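Local coordinates for amine oxidase domain-containing protein (Pyrococcus furiosus, PDB 3NRN), which binds AMP in a Rossmann-type nucleotide pocket and is probably an oxidoreductase of the flavin-containing amine oxidase type, its substrate unknown, at residues Ile87-Lys92 / Leu144-Glu149; Lys328-Gly333 / Leu347-Tyr352. All blocks are in the same frame, centred on the assembly; numbering follows the deposited sequence.

Contact 1 of 2, residues Ile87-Lys92 / Leu144-Glu149; sequences ILWEGK and LLSVLE
V147 of helix 142-156 and I87 of strand 86-89 meet tip to tip, methyl against methyl. I87 CD1 reaches both branches of the valine, 3.9 Å from V147 CG2 and 4.0 Å from V147 CG1, while a second methyl, I87 CG2, stands 4.1 Å from V147 CG2. The isoleucine gets this far because its chain is fully extended beyond CG1 (chi2 -180°), which carries CD1 outward to the helix. I87 is buried, with F94 and S99 packing on the same side chain. The strand is the first arm of a two-residue beta hairpin with 92-95, closed by a type I' turn over E90 and G91, in which both residues have positive phi. W89 N bonds to K92 O and K92 N to W89 O, both at 3.0 Å. Beside the aliphatic pair the indole of W89, its CG opposite the backbone N (chi1 -180°), brings CZ3 to 3.8 Å from S146 OG. The hydroxyl approaches the ring obliquely, and no hydrogen bond crosses between the segments. F143, just ahead of 144-149, and F102 both make edge-to-face contacts with the same indole, and E90 CG lies above one face, offset toward its rim.

Contact 2 of 2, residues Lys328-Gly333 / Leu347-Tyr352; sequences KAIEKG and LLAQVY
I330 packs on A349 within a beta-alpha-beta crossover: strand 312-320 leads into helix 326-340, and the chain then returns in strand 345-351, parallel to the first and separated from it in the sheet by 269-277. The helix lies against the edge strand of the mixed sheet, and of 328-333, I330 alone touches 347-352. Its CG2 stands opposite the backbone N and comes to 4.0 Å from A349 CB. CG1 is anti to the carbonyl carbon (chi1 -70°), and an extended chi2 of 179° carries CD1 to 4.2 Å from A349 CB, so the alanine methyl faces both ends of the isoleucine from one side. I270 of the neighbouring strand touches I330 as well. The small A349 side chain is consistent with the close approach of the backbones, I330 CA lying 7.0 Å from A349 CA. Q350, next along the strand, points away from the helix; its OE1 accepts a hydrogen bond from N273 ND2 and its NE2 donates to S50 O. Earlier in the strand, L347 and L348 both face N273, a classic beta bulge. Beyond the alanine, on the exposed margin, I330 CD1 lies a looser 4.5 Å from V351 CG2, the branch of the valine anti to its carbonyl carbon.

How the contacts relate
Contacts 1 and 2 each pack a helix on the same seven-stranded mixed sheet, but towards opposite margins: strand 86-89 is next to the outer strand 92-95, whereas 345-351 is the outermost strand at the other side. Their centres are 21 Å apart and their nearest atoms about 11 Å, so they do not touch, and contact 1 closes along the chain before contact 2 opens. The AMP pocket belongs largely to the separate Rossmann-type part of the fold. Contact 2 comes nearer to it: the side chain of V351 is about 10 Å from that of the AMP-binding R38, too far to touch; contact 1 lies away from the pocket, in the outlying hairpin and helical region.

Contact 1 of 2, residues Ile87-Lys92 / Leu144-Glu149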
loop_
_atom_site.group_PDB
_atom_site.type_symbol
_atom_site.label_atom_id
_atom_site.label_comp_id
_atom_site.label_asym_id
_atom_site.label_seq_id
_atom_site.Cartn_x
_atom_site.Cartn_y
_atom_site.Cartn_z
ATOM N N ILE A 87 15.078 -7.640 12.881
ATOM C CA ILE A 87 15.958 -8.034 11.787
ATOM C C ILE A 87 16.517 -9.456 11.910
ATOM O O ILE A 87 16.855 -9.906 13.001
ATOM C CB ILE A 87 17.137 -7.040 11.681
ATOM C CG1 ILE A 87 16.590 -5.620 11.501
ATOM C CG2 ILE A 87 18.047 -7.419 10.515
ATOM C CD1 ILE A 87 17.652 -4.549 11.377
ATOM N N LEU A 88 16.601 -10.153 10.777
ATOM C CA LEU A 88 17.138 -11.512 10.723
ATOM C C LEU A 88 18.508 -11.425 10.074
ATOM O O LEU A 88 18.614 -11.161 8.879
ATOM C CB LEU A 88 16.243 -12.427 9.878
ATOM C CG LEU A 88 16.825 -13.810 9.534
ATOM C CD1 LEU A 88 17.165 -14.559 10.814
ATOM C CD2 LEU A 88 15.829 -14.612 8.700
ATOM N N TRP A 89 19.555 -11.652 10.858
ATOM C CA TRP A 89 20.915 -11.571 10.346
ATOM C C TRP A 89 21.817 -12.594 11.024
ATOM O O TRP A 89 21.781 -12.756 12.242
ATOM C CB TRP A 89 21.453 -10.157 10.569
ATOM C CG TRP A 89 22.848 -9.921 10.081
ATOM C CD1 TRP A 89 23.974 -9.811 10.844
ATOM C CD2 TRP A 89 23.260 -9.715 8.723
ATOM N NE1 TRP A 89 25.062 -9.545 10.048
ATOM C CE2 TRP A 89 24.653 -9.480 8.742
ATOM C CE3 TRP A 89 22.587 -9.705 7.494
ATOM C CZ2 TRP A 89 25.390 -9.235 7.577
ATOM C CZ3 TRP A 89 23.321 -9.463 6.330
ATOM C CH2 TRP A 89 24.709 -9.231 6.384
ATOM N N GLU A 90 22.615 -13.284 10.215
ATOM C CA GLU A 90 23.537 -14.307 10.698
ATOM C C GLU A 90 22.878 -15.290 11.664
ATOM O O GLU A 90 23.424 -15.605 12.722
ATOM C CB GLU A 90 24.758 -13.651 11.353
ATOM C CG GLU A 90 25.533 -12.745 10.401
ATOM C CD GLU A 90 26.765 -12.125 11.037
ATOM O OE1 GLU A 90 26.684 -11.678 12.204
ATOM O OE2 GLU A 90 27.813 -12.072 10.358
ATOM N N GLY A 91 21.691 -15.756 11.294
ATOM C CA GLY A 91 20.975 -16.726 12.104
ATOM C C GLY A 91 20.228 -16.246 13.335
ATOM O O GLY A 91 19.760 -17.072 14.117
ATOM N N LYS A 92 20.101 -14.936 13.525
ATOM C CA LYS A 92 19.387 -14.432 14.697
ATOM C C LYS A 92 18.399 -13.303 14.391
ATOM O O LYS A 92 18.702 -12.388 13.626
ATOM C CB LYS A 92 20.383 -13.953 15.758
ATOM C CG LYS A 92 21.267 -12.805 15.300
ATOM C CD LYS A 92 21.997 -12.161 16.468
ATOM C CE LYS A 92 22.751 -10.917 16.017
ATOM N NZ LYS A 92 23.289 -10.129 17.162
ATOM N N LEU A 144 24.192 -2.425 7.044
ATOM C CA LEU A 144 23.220 -1.365 6.840
ATOM C C LEU A 144 22.647 -1.338 5.428
ATOM O O LEU A 144 21.433 -1.235 5.248
ATOM C CB LEU A 144 23.851 -0.009 7.166
ATOM C CG LEU A 144 22.944 1.217 7.010
ATOM C CD1 LEU A 144 21.778 1.129 7.974
ATOM C CD2 LEU A 144 23.744 2.472 7.270
ATOM N N LEU A 145 23.520 -1.423 4.431
ATOM C CA LEU A 145 23.089 -1.399 3.038
ATOM C C LEU A 145 22.206 -2.598 2.714
ATOM O O LEU A 145 21.316 -2.520 1.863
ATOM C CB LEU A 145 24.311 -1.374 2.122
ATOM C CG LEU A 145 25.103 -0.069 2.228
ATOM C CD1 LEU A 145 26.476 -0.224 1.590
ATOM C CD2 LEU A 145 24.304 1.046 1.562
ATOM N N SER A 146 22.454 -3.700 3.411
ATOM C CA SER A 146 21.696 -4.924 3.218
ATOM C C SER A 146 20.297 -4.774 3.817
ATOM O O SER A 146 19.307 -5.165 3.204
ATOM C CB SER A 146 22.433 -6.096 3.872
ATOM O OG SER A 146 21.844 -7.332 3.516
ATOM N N VAL A 147 20.220 -4.212 5.019
ATOM C CA VAL A 147 18.932 -4.004 5.670
ATOM C C VAL A 147 18.095 -2.978 4.901
ATOM O O VAL A 147 16.893 -3.161 4.733
ATOM C CB VAL A 147 19.106 -3.517 7.128
ATOM C CG1 VAL A 147 17.763 -3.028 7.694
ATOM C CG2 VAL A 147 19.646 -4.650 7.984
ATOM N N LEU A 148 18.730 -1.903 4.434
ATOM C CA LEU A 148 18.021 -0.871 3.688
ATOM C C LEU A 148 17.537 -1.399 2.349
ATOM O O LEU A 148 16.575 -0.878 1.789
ATOM C CB LEU A 148 18.904 0.362 3.478
ATOM C CG LEU A 148 19.148 1.233 4.717
ATOM C CD1 LEU A 148 20.025 2.417 4.353
ATOM C CD2 LEU A 148 17.822 1.718 5.270
ATOM N N GLU A 149 18.211 -2.431 1.842
ATOM C CA GLU A 149 17.832 -3.052 0.576
ATOM C C GLU A 149 16.550 -3.845 0.823
ATOM O O GLU A 149 15.672 -3.907 -0.036
ATOM C CB GLU A 149 18.940 -3.987 0.081
ATOM C CG GLU A 149 18.686 -4.612 -1.290
ATOM C CD GLU A 149 18.993 -3.676 -2.453
ATOM O OE1 GLU A 149 18.848 -4.110 -3.618
ATOM O OE2 GLU A 149 19.383 -2.515 -2.208
#

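Contact 2 of 2, residues Lys328-Gly333 / Leu347-Tyr352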
loop_
_atom_site.group_PDB
_atom_site.type_symbol
_atom_site.label_atom_id
_atom_site.label_comp_id
_atom_site.label_asym_id
_atom_site.label_seq_id
_atom_site.Cartn_x
_atom_site.Cartn_y
_atom_site.Cartn_z
ATOM N N LYS A 328 11.349 -19.690 -10.607
ATOM C CA LYS A 328 12.565 -19.801 -9.816
ATOM C C LYS A 328 12.447 -19.007 -8.524
ATOM O O LYS A 328 12.865 -19.467 -7.464
ATOM C CB LYS A 328 13.763 -19.305 -10.626
ATOM C CG LYS A 328 14.064 -20.163 -11.846
ATOM C CD LYS A 328 15.267 -19.634 -12.607
ATOM C CE LYS A 328 15.567 -20.481 -13.832
ATOM N NZ LYS A 328 16.777 -19.992 -14.543
ATOM N N ALA A 329 11.869 -17.813 -8.624
ATOM C CA ALA A 329 11.687 -16.940 -7.471
ATOM C C ALA A 329 10.790 -17.587 -6.422
ATOM O O ALA A 329 11.106 -17.568 -5.229
ATOM C CB ALA A 329 11.093 -15.608 -7.920
ATOM N N ILE A 330 9.663 -18.143 -6.861
ATOM C CA ILE A 330 8.748 -18.791 -5.930
ATOM C C ILE A 330 9.469 -19.935 -5.226
ATOM O O ILE A 330 9.367 -20.085 -4.010
ATOM C CB ILE A 330 7.497 -19.340 -6.645
ATOM C CG1 ILE A 330 6.614 -18.172 -7.112
ATOM C CG2 ILE A 330 6.715 -20.250 -5.703
ATOM C CD1 ILE A 330 5.351 -18.597 -7.858
ATOM N N GLU A 331 10.201 -20.732 -6.003
ATOM C CA GLU A 331 10.966 -21.857 -5.475
ATOM C C GLU A 331 12.007 -21.394 -4.457
ATOM O O GLU A 331 12.188 -22.018 -3.415
ATOM C CB GLU A 331 11.679 -22.597 -6.612
ATOM C CG GLU A 331 10.848 -23.657 -7.307
ATOM C CD GLU A 331 11.589 -24.300 -8.465
ATOM O OE1 GLU A 331 12.773 -24.655 -8.285
ATOM O OE2 GLU A 331 10.988 -24.458 -9.552
ATOM N N LYS A 332 12.701 -20.307 -4.775
ATOM C CA LYS A 332 13.717 -19.773 -3.879
ATOM C C LYS A 332 13.024 -19.211 -2.650
ATOM O O LYS A 332 13.584 -19.224 -1.552
ATOM C CB LYS A 332 14.516 -18.667 -4.574
ATOM C CG LYS A 332 15.729 -18.176 -3.796
ATOM C CD LYS A 332 16.753 -19.288 -3.617
ATOM C CE LYS A 332 17.993 -18.797 -2.884
ATOM N NZ LYS A 332 18.986 -19.893 -2.677
ATOM N N GLY A 333 11.798 -18.725 -2.843
ATOM C CA GLY A 333 11.041 -18.159 -1.743
ATOM C C GLY A 333 10.674 -19.205 -0.712
ATOM O O GLY A 333 10.882 -19.007 0.483
ATOM N N LEU A 347 1.139 -22.604 1.739
ATOM C CA LEU A 347 -0.301 -22.521 1.502
ATOM C C LEU A 347 -0.595 -21.967 0.116
ATOM O O LEU A 347 -1.413 -22.514 -0.622
ATOM C CB LEU A 347 -0.972 -21.613 2.535
ATOM C CG LEU A 347 -1.240 -22.121 3.950
ATOM C CD1 LEU A 347 -1.851 -20.993 4.771
ATOM C CD2 LEU A 347 -2.183 -23.310 3.905
ATOM N N LEU A 348 0.078 -20.873 -0.231
ATOM C CA LEU A 348 -0.132 -20.232 -1.517
ATOM C C LEU A 348 0.861 -19.100 -1.759
ATOM O O LEU A 348 1.196 -18.338 -0.847
ATOM C CB LEU A 348 -1.556 -19.672 -1.585
ATOM C CG LEU A 348 -1.975 -18.876 -2.820
ATOM C CD1 LEU A 348 -2.321 -19.831 -3.952
ATOM C CD2 LEU A 348 -3.180 -18.011 -2.482
ATOM N N ALA A 349 1.330 -19.005 -2.997
ATOM C CA ALA A 349 2.251 -17.953 -3.388
ATOM C C ALA A 349 1.425 -17.078 -4.317
ATOM O O ALA A 349 0.814 -17.578 -5.258
ATOM C CB ALA A 349 3.443 -18.537 -4.131
ATOM N N GLN A 350 1.380 -15.783 -4.040
ATOM C CA GLN A 350 0.605 -14.876 -4.876
ATOM C C GLN A 350 1.508 -13.890 -5.597
ATOM O O GLN A 350 2.352 -13.237 -4.975
ATOM C CB GLN A 350 -0.410 -14.107 -4.026
ATOM C CG GLN A 350 -1.586 -14.932 -3.536
ATOM C CD GLN A 350 -2.332 -14.242 -2.407
ATOM O OE1 GLN A 350 -1.784 -14.038 -1.325
ATOM N NE2 GLN A 350 -3.581 -13.877 -2.654
ATOM N N VAL A 351 1.326 -13.791 -6.911
ATOM C CA VAL A 351 2.106 -12.875 -7.733
ATOM C C VAL A 351 1.289 -11.612 -7.974
ATOM O O VAL A 351 0.158 -11.680 -8.450
ATOM C CB VAL A 351 2.454 -13.496 -9.106
ATOM C CG1 VAL A 351 3.313 -12.527 -9.912
ATOM C CG2 VAL A 351 3.180 -14.812 -8.917
ATOM N N TYR A 352 1.866 -10.459 -7.650
ATOM C CA TYR A 352 1.174 -9.188 -7.830
ATOM C C TYR A 352 1.983 -8.206 -8.664
ATOM O O TYR A 352 3.203 -8.126 -8.533
ATOM C CB TYR A 352 0.860 -8.570 -6.469
ATOM C CG TYR A 352 -0.192 -9.319 -5.681
ATOM C CD1 TYR A 352 -1.499 -9.431 -6.157
ATOM C CD2 TYR A 352 0.113 -9.907 -4.453
ATOM C CE1 TYR A 352 -2.478 -10.108 -5.432
ATOM C CE2 TYR A 352 -0.862 -10.588 -3.717
ATOM C CZ TYR A 352 -2.153 -10.683 -4.213
ATOM O OH TYR A 352 -3.117 -11.352 -3.493
#